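Local coordinates for Alpha/beta hydrolase fold protein (Chitinophaga pinensis, PDB 4PW0) that is an uncharacterised member of the alpha/beta hydrolase superfamily that probably hydrolyses a substrate through a Ser-His-Asp triad, at residues Tyr28-Phe42 with Thr57-Phe69. Numbering follows the deposited sequence. Where two conformers were deposited one is given.
Sequences YRSLGAPSDIPLICF and TNGLSKGRQLIIF
Y28 and F69 pair at a non-hydrogen-bonded site of antiparallel strands 28-31 and 66-69, their CB atoms 3.8 Å apart. Next, R29 and I68 exchange two backbone bonds, while the guanidinium of R29 leads off to a salt bridge with D50. S30 OG takes a bond from Q65 NE2 at 3.0 Å, close to the amide plane, and also touches I67 CD1; Q65, extended with CG anti to its N (chi1 -176°), carries its amide out to S30 and S35. L31 N gives a nearly straight bond to L66 O (177°). L31 CD2 lies 3.6 Å from T57 CB, and L31 CB packs on S61 CB, which sets the end of helix 54-61 against the sheet face that carries L31, L39 and C41. In the loop, S35 closes a two-way clasp on Q65: S35 N reaches OE1 in a long 3.3 Å bond and S35 OG accepts from Q65 N at 2.9 Å. A water bridges OE1 to S35 O. With an alanine at Q65 the amide is gone, and the loop, kept by the backbone bond to S35 OG, is likely to be held less firmly. L39 N then bonds Q65 O and L39 O receives I67 N, the start of parallel pairing; L39 CD2 meets L60 CD1 and L66 CD1. C41 SG rests 3.8 Å from L66 CD2. F42 offers a ring face to the edge of F69, planes at 88°, in an offset edge-to-face pair. Strand 66-69 thus lies between 24-31 and 39-42, completing the 39-42, 54-61, 66-69 beta-alpha-beta crossover of the alpha/beta hydrolase fold.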
# COMPACT_ATOMS: atom_id res chain seq x y z
N TYR A 28 25.54 -18.10 0.68
CA TYR A 28 24.21 -17.81 0.22
C TYR A 28 23.31 -19.01 0.35
O TYR A 28 23.77 -20.14 0.60
CB TYR A 28 24.23 -17.32 -1.23
CG TYR A 28 24.56 -18.40 -2.25
CD1 TYR A 28 25.88 -18.76 -2.50
CD2 TYR A 28 23.56 -19.04 -2.96
CE1 TYR A 28 26.17 -19.74 -3.46
CE2 TYR A 28 23.84 -20.03 -3.89
CZ TYR A 28 25.16 -20.34 -4.13
OH TYR A 28 25.42 -21.34 -5.07
N ARG A 29 22.03 -18.76 0.21
CA ARG A 29 21.01 -19.80 0.12
C ARG A 29 20.05 -19.51 -1.01
O ARG A 29 19.77 -18.36 -1.35
CB ARG A 29 20.27 -20.01 1.45
CG ARG A 29 21.15 -20.21 2.65
CD ARG A 29 20.38 -20.51 3.91
NE ARG A 29 21.22 -20.49 5.08
CZ ARG A 29 20.89 -20.03 6.28
NH1 ARG A 29 19.69 -19.50 6.49
NH2 ARG A 29 21.78 -20.07 7.24
N SER A 30 19.56 -20.57 -1.62
CA SER A 30 18.59 -20.49 -2.69
C SER A 30 17.34 -21.22 -2.26
O SER A 30 17.38 -22.41 -1.87
CB SER A 30 19.15 -21.06 -4.00
OG SER A 30 18.24 -20.89 -5.06
N LEU A 31 16.23 -20.49 -2.22
CA LEU A 31 14.96 -21.02 -1.82
C LEU A 31 14.03 -21.12 -2.98
O LEU A 31 14.09 -20.36 -3.95
CB LEU A 31 14.30 -20.16 -0.75
CG LEU A 31 14.84 -20.25 0.67
CD1 LEU A 31 16.30 -19.89 0.82
CD2 LEU A 31 13.99 -19.39 1.60
N GLY A 32 13.10 -22.09 -2.85
CA GLY A 32 12.14 -22.31 -3.92
C GLY A 32 12.75 -23.09 -5.08
O GLY A 32 13.93 -23.47 -5.08
N ALA A 33 11.93 -23.29 -6.10
CA ALA A 33 12.36 -23.89 -7.35
C ALA A 33 13.11 -22.89 -8.20
O ALA A 33 12.72 -21.73 -8.26
CB ALA A 33 11.15 -24.40 -8.10
N PRO A 34 14.19 -23.32 -8.87
CA PRO A 34 14.85 -22.43 -9.82
C PRO A 34 13.87 -21.80 -10.81
O PRO A 34 12.92 -22.46 -11.24
CB PRO A 34 15.89 -23.32 -10.49
CG PRO A 34 16.19 -24.38 -9.47
CD PRO A 34 14.85 -24.65 -8.82
N SER A 35 14.08 -20.51 -11.12
CA SER A 35 13.18 -19.78 -12.02
C SER A 35 13.97 -18.79 -12.86
O SER A 35 15.13 -18.47 -12.56
CB SER A 35 12.05 -19.09 -11.23
OG SER A 35 12.52 -17.99 -10.45
N ASP A 36 13.35 -18.30 -13.92
CA ASP A 36 14.05 -17.49 -14.91
C ASP A 36 14.42 -16.10 -14.41
O ASP A 36 15.41 -15.53 -14.85
CB ASP A 36 13.20 -17.34 -16.16
CG ASP A 36 13.27 -18.55 -17.08
OD1 ASP A 36 14.10 -19.49 -16.88
OD2 ASP A 36 12.47 -18.53 -18.02
N ILE A 37 13.60 -15.56 -13.51
CA ILE A 37 13.84 -14.22 -12.96
C ILE A 37 13.80 -14.36 -11.43
O ILE A 37 12.74 -14.22 -10.81
CB ILE A 37 12.85 -13.17 -13.44
CG1 ILE A 37 12.82 -13.10 -14.97
CG2 ILE A 37 13.21 -11.80 -12.88
CD1 ILE A 37 11.65 -12.33 -15.50
N PRO A 38 14.96 -14.65 -10.83
CA PRO A 38 14.99 -14.84 -9.38
C PRO A 38 14.82 -13.47 -8.67
O PRO A 38 15.03 -12.41 -9.27
CB PRO A 38 16.39 -15.40 -9.11
CG PRO A 38 16.94 -15.77 -10.45
CD PRO A 38 16.29 -14.88 -11.44
N LEU A 39 14.47 -13.55 -7.38
CA LEU A 39 14.43 -12.38 -6.50
C LEU A 39 15.68 -12.45 -5.63
O LEU A 39 15.87 -13.41 -4.86
CB LEU A 39 13.20 -12.45 -5.61
CG LEU A 39 13.09 -11.32 -4.60
CD1 LEU A 39 12.96 -9.96 -5.27
CD2 LEU A 39 11.92 -11.59 -3.66
N ILE A 40 16.53 -11.45 -5.75
CA ILE A 40 17.74 -11.34 -4.93
C ILE A 40 17.46 -10.38 -3.76
O ILE A 40 16.98 -9.27 -3.97
CB ILE A 40 18.95 -10.77 -5.71
CG1 ILE A 40 19.11 -11.41 -7.09
CG2 ILE A 40 20.23 -10.91 -4.89
CD1 ILE A 40 19.32 -12.90 -7.06
N CYS A 41 17.76 -10.82 -2.56
CA CYS A 41 17.44 -10.13 -1.32
C CYS A 41 18.68 -9.57 -0.66
O CYS A 41 19.71 -10.24 -0.57
CB CYS A 41 16.70 -11.06 -0.35
SG CYS A 41 15.17 -11.71 -1.01
N PHE A 42 18.57 -8.34 -0.17
CA PHE A 42 19.68 -7.57 0.39
C PHE A 42 19.35 -7.16 1.81
O PHE A 42 18.34 -6.51 2.05
CB PHE A 42 19.99 -6.33 -0.46
CG PHE A 42 20.36 -6.64 -1.89
CD1 PHE A 42 19.40 -6.98 -2.82
CD2 PHE A 42 21.69 -6.56 -2.30
CE1 PHE A 42 19.72 -7.26 -4.15
CE2 PHE A 42 22.01 -6.84 -3.63
CZ PHE A 42 21.05 -7.21 -4.53
N THR A 57 10.49 -15.21 3.43
CA THR A 57 11.26 -15.92 2.42
C THR A 57 10.54 -17.19 1.93
O THR A 57 10.57 -17.46 0.73
CB THR A 57 12.65 -16.29 2.91
OG1 THR A 57 12.56 -17.12 4.06
CG2 THR A 57 13.50 -15.04 3.19
N ASN A 58 9.84 -17.89 2.83
CA ASN A 58 9.01 -19.00 2.37
C ASN A 58 7.86 -18.52 1.48
O ASN A 58 7.55 -19.11 0.43
CB ASN A 58 8.49 -19.84 3.53
CG ASN A 58 9.58 -20.68 4.19
OD1 ASN A 58 10.56 -21.03 3.53
ND2 ASN A 58 9.45 -20.97 5.46
N GLY A 59 7.19 -17.45 1.91
CA GLY A 59 6.08 -16.96 1.15
C GLY A 59 6.42 -16.50 -0.27
O GLY A 59 5.72 -16.80 -1.25
N LEU A 60 7.53 -15.76 -0.40
CA LEU A 60 7.91 -15.27 -1.69
C LEU A 60 8.55 -16.37 -2.57
O LEU A 60 8.45 -16.28 -3.78
CB LEU A 60 8.84 -14.06 -1.57
CG LEU A 60 8.07 -12.80 -1.11
CD1 LEU A 60 9.10 -11.69 -0.86
CD2 LEU A 60 7.02 -12.38 -2.11
N SER A 61 9.17 -17.37 -1.96
CA SER A 61 9.80 -18.44 -2.73
C SER A 61 8.80 -19.48 -3.25
O SER A 61 9.19 -20.36 -4.02
CB SER A 61 10.91 -19.13 -1.95
OG SER A 61 10.50 -19.77 -0.80
N LYS A 62 7.52 -19.37 -2.87
CA LYS A 62 6.51 -20.20 -3.50
C LYS A 62 6.36 -19.93 -5.00
O LYS A 62 6.01 -20.82 -5.79
CB LYS A 62 5.15 -20.03 -2.81
CG LYS A 62 5.12 -20.52 -1.39
CD LYS A 62 5.51 -22.00 -1.31
CE LYS A 62 5.38 -22.55 0.10
NZ LYS A 62 6.47 -22.02 0.97
N GLY A 63 6.62 -18.71 -5.39
CA GLY A 63 6.39 -18.28 -6.74
C GLY A 63 7.58 -17.89 -7.57
O GLY A 63 7.41 -17.47 -8.71
N ARG A 64 8.78 -18.00 -7.00
CA ARG A 64 10.02 -17.67 -7.69
C ARG A 64 11.18 -18.21 -6.89
O ARG A 64 11.08 -18.49 -5.69
CB ARG A 64 10.19 -16.14 -7.86
CG ARG A 64 10.48 -15.40 -6.55
CD ARG A 64 9.63 -14.17 -6.36
NE ARG A 64 8.26 -14.49 -6.04
CZ ARG A 64 7.20 -14.27 -6.83
NH1 ARG A 64 7.35 -13.67 -7.99
NH2 ARG A 64 6.01 -14.66 -6.44
N GLN A 65 12.32 -18.31 -7.56
CA GLN A 65 13.57 -18.61 -6.87
C GLN A 65 13.95 -17.36 -6.07
O GLN A 65 13.92 -16.26 -6.64
CB GLN A 65 14.66 -18.93 -7.90
CG GLN A 65 15.98 -19.36 -7.29
CD GLN A 65 17.02 -19.63 -8.34
OE1 GLN A 65 16.75 -19.51 -9.54
NE2 GLN A 65 18.21 -20.01 -7.91
N LEU A 66 14.38 -17.56 -4.85
CA LEU A 66 14.78 -16.47 -3.97
C LEU A 66 16.18 -16.73 -3.47
O LEU A 66 16.48 -17.81 -2.95
CB LEU A 66 13.77 -16.40 -2.84
CG LEU A 66 13.74 -15.20 -1.94
CD1 LEU A 66 12.40 -14.91 -1.29
CD2 LEU A 66 14.73 -15.52 -0.82
N ILE A 67 17.06 -15.75 -3.63
CA ILE A 67 18.43 -15.84 -3.19
C ILE A 67 18.62 -14.87 -2.03
O ILE A 67 18.34 -13.67 -2.15
CB ILE A 67 19.43 -15.47 -4.32
CG1 ILE A 67 19.27 -16.40 -5.54
CG2 ILE A 67 20.86 -15.44 -3.79
CD1 ILE A 67 19.75 -17.77 -5.30
N ILE A 68 19.07 -15.40 -0.91
CA ILE A 68 19.56 -14.63 0.23
C ILE A 68 21.05 -14.84 0.31
O ILE A 68 21.54 -15.96 0.03
CB ILE A 68 18.84 -14.95 1.56
CG1 ILE A 68 18.81 -16.46 1.87
CG2 ILE A 68 17.43 -14.35 1.56
CD1 ILE A 68 18.33 -16.80 3.26
N PHE A 69 21.80 -13.81 0.63
CA PHE A 69 23.25 -13.90 0.67
C PHE A 69 23.87 -13.02 1.71
O PHE A 69 23.29 -11.98 2.09
CB PHE A 69 23.87 -13.61 -0.72
CG PHE A 69 23.90 -12.15 -1.10
CD1 PHE A 69 22.74 -11.48 -1.50
CD2 PHE A 69 25.07 -11.46 -1.07
CE1 PHE A 69 22.79 -10.13 -1.83
CE2 PHE A 69 25.15 -10.12 -1.41
CZ PHE A 69 23.99 -9.44 -1.79
O HOH W 1 9.37 -21.99 -6.09
O HOH W 2 18.12 -19.32 -11.65
O HOH W 3 20.48 -11.41 1.64